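Outer membrane protein Omp121 (PDB 5FQ8) probably acts as a TonB-dependent receptor that imports nutrients across the bacterial outer membrane. Local coordinates at residues Asp460-Phe465 and Asn475-Phe480. Numbering follows the deposited sequence.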
loop_
_atom_site.group_PDB
_atom_site.type_symbol
_atom_site.label_atom_id
_atom_site.label_comp_id
_atom_site.label_asym_id
_atom_site.label_seq_id
_atom_site.Cartn_x
_atom_site.Cartn_y
_atom_site.Cartn_z
ATOM N N ASP B 460 26.280 24.694 17.250
ATOM C CA ASP B 460 26.640 26.048 17.616
ATOM C C ASP B 460 28.101 26.090 18.011
ATOM O O ASP B 460 28.569 25.245 18.778
ATOM C CB ASP B 460 25.762 26.557 18.749
ATOM C CG ASP B 460 24.348 26.802 18.312
ATOM O OD1 ASP B 460 24.065 27.907 17.795
ATOM O OD2 ASP B 460 23.522 25.888 18.482
ATOM N N ILE B 461 28.823 27.054 17.457
ATOM C CA ILE B 461 30.180 27.380 17.873
ATOM C C ILE B 461 30.158 28.830 18.316
ATOM O O ILE B 461 29.676 29.694 17.579
ATOM C CB ILE B 461 31.191 27.157 16.740
ATOM C CG1 ILE B 461 31.097 25.735 16.235
ATOM C CG2 ILE B 461 32.587 27.384 17.211
ATOM C CD1 ILE B 461 31.948 25.499 15.028
ATOM N N MET B 462 30.645 29.096 19.524
ATOM C CA MET B 462 30.522 30.413 20.128
ATOM C C MET B 462 31.816 30.812 20.814
ATOM O O MET B 462 32.637 29.975 21.180
ATOM C CB MET B 462 29.395 30.459 21.160
ATOM C CG MET B 462 28.080 29.936 20.675
ATOM S SD MET B 462 26.959 29.746 22.034
ATOM C CE MET B 462 25.494 29.213 21.214
ATOM N N VAL B 463 31.972 32.114 21.015
ATOM C CA VAL B 463 33.033 32.642 21.860
ATOM C C VAL B 463 32.454 33.768 22.705
ATOM O O VAL B 463 31.839 34.701 22.180
ATOM C CB VAL B 463 34.241 33.127 21.040
ATOM C CG1 VAL B 463 33.802 34.089 19.974
ATOM C CG2 VAL B 463 35.256 33.774 21.941
ATOM N N ASN B 464 32.632 33.669 24.017
ATOM C CA ASN B 464 32.126 34.662 24.949
ATOM C C ASN B 464 33.279 35.444 25.557
ATOM O O ASN B 464 34.378 34.915 25.748
ATOM C CB ASN B 464 31.303 34.013 26.059
ATOM C CG ASN B 464 30.562 35.029 26.893
ATOM O OD1 ASN B 464 30.989 35.379 27.990
ATOM N ND2 ASN B 464 29.454 35.530 26.367
ATOM N N PHE B 465 33.015 36.711 25.860
ATOM C CA PHE B 465 34.006 37.601 26.451
ATOM C C PHE B 465 33.331 38.411 27.540
ATOM O O PHE B 465 32.381 39.137 27.259
ATOM C CB PHE B 465 34.607 38.510 25.386
ATOM C CG PHE B 465 35.450 39.603 25.927
ATOM C CD1 PHE B 465 36.494 39.329 26.780
ATOM C CD2 PHE B 465 35.222 40.909 25.552
ATOM C CE1 PHE B 465 37.291 40.343 27.264
ATOM C CE2 PHE B 465 36.010 41.928 26.032
ATOM C CZ PHE B 465 37.049 41.645 26.891
ATOM N N ASN B 475 29.970 42.164 28.191
ATOM C CA ASN B 475 29.805 40.755 27.851
ATOM C C ASN B 475 29.489 40.648 26.367
ATOM O O ASN B 475 28.391 41.011 25.938
ATOM C CB ASN B 475 28.715 40.094 28.688
ATOM C CG ASN B 475 28.693 38.588 28.519
ATOM O OD1 ASN B 475 28.724 38.075 27.404
ATOM N ND2 ASN B 475 28.652 37.870 29.630
ATOM N N ALA B 476 30.443 40.144 25.593
ATOM C CA ALA B 476 30.281 39.929 24.163
ATOM C C ALA B 476 30.131 38.442 23.877
ATOM O O ALA B 476 30.639 37.599 24.613
ATOM C CB ALA B 476 31.466 40.494 23.382
ATOM N N LEU B 477 29.405 38.131 22.808
ATOM C CA LEU B 477 29.210 36.756 22.364
ATOM C C LEU B 477 29.174 36.758 20.847
ATOM O O LEU B 477 28.348 37.454 20.255
ATOM C CB LEU B 477 27.917 36.161 22.929
ATOM C CG LEU B 477 27.789 34.648 23.139
ATOM C CD1 LEU B 477 26.395 34.299 23.600
ATOM C CD2 LEU B 477 28.108 33.867 21.897
ATOM N N VAL B 478 30.065 35.988 20.229
ATOM C CA VAL B 478 30.091 35.786 18.784
ATOM C C VAL B 478 29.898 34.299 18.511
ATOM O O VAL B 478 30.539 33.464 19.157
ATOM C CB VAL B 478 31.413 36.287 18.174
ATOM C CG1 VAL B 478 31.586 35.730 16.805
ATOM C CG2 VAL B 478 31.409 37.780 18.101
ATOM N N GLY B 479 29.025 33.966 17.553
ATOM C CA GLY B 479 28.638 32.587 17.349
ATOM C C GLY B 479 28.362 32.236 15.900
ATOM O O GLY B 479 28.319 33.088 15.016
ATOM N N PHE B 480 28.182 30.944 15.686
ATOM C CA PHE B 480 27.801 30.369 14.409
ATOM C C PHE B 480 26.710 29.347 14.662
ATOM O O PHE B 480 26.763 28.612 15.649
ATOM C CB PHE B 480 28.990 29.707 13.722
ATOM C CG PHE B 480 28.606 28.755 12.626
ATOM C CD1 PHE B 480 28.378 27.420 12.894
ATOM C CD2 PHE B 480 28.483 29.192 11.325
ATOM C CE1 PHE B 480 28.019 26.559 11.902
ATOM C CE2 PHE B 480 28.134 28.324 10.325
ATOM C CZ PHE B 480 27.903 27.011 10.616
#
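Segments 460-465 and 475-480 run antiparallel, their axes 4.5 Å apart at an angle of 165°, and paired backbone hydrogen bonds join I461 to F480, V463 to V478 and F465 to A476. Within these pairs the V463 N to V478 O bond is 2.7 Å long and lies nearly along the C=O axis, whereas F465 N reaches A476 O from above the carbonyl plane. On the face bearing N464, L477 and M462, the two asparagines meet at their tips. Both have CG anti to the backbone N, which swings the amides toward each other until N464 ND2 donates to a lone pair of N475 OD1 at 2.8 Å, with the amide planes turned 60° apart. The M462 and L477 side chains cross obliquely, M462 CB 3.7 Å from L477 CD2; M462 itself pairs with G479 at a non-hydrogen-bonded position. The opposite face is apolar: V463 and V478 lie side by side, V463 CG1 3.7 Å from V478 CB, and A476 CB approaches the F465 ring at its edge. I461, on this face, also touches a bound 3-decanoyloxypropyl decanoate, consistent with a lipid-facing surface. Strands 398-417 and 513-534 flank the pair, part of the β-hairpin 446-469/472-495 in the TonB-dependent receptor barrel wall.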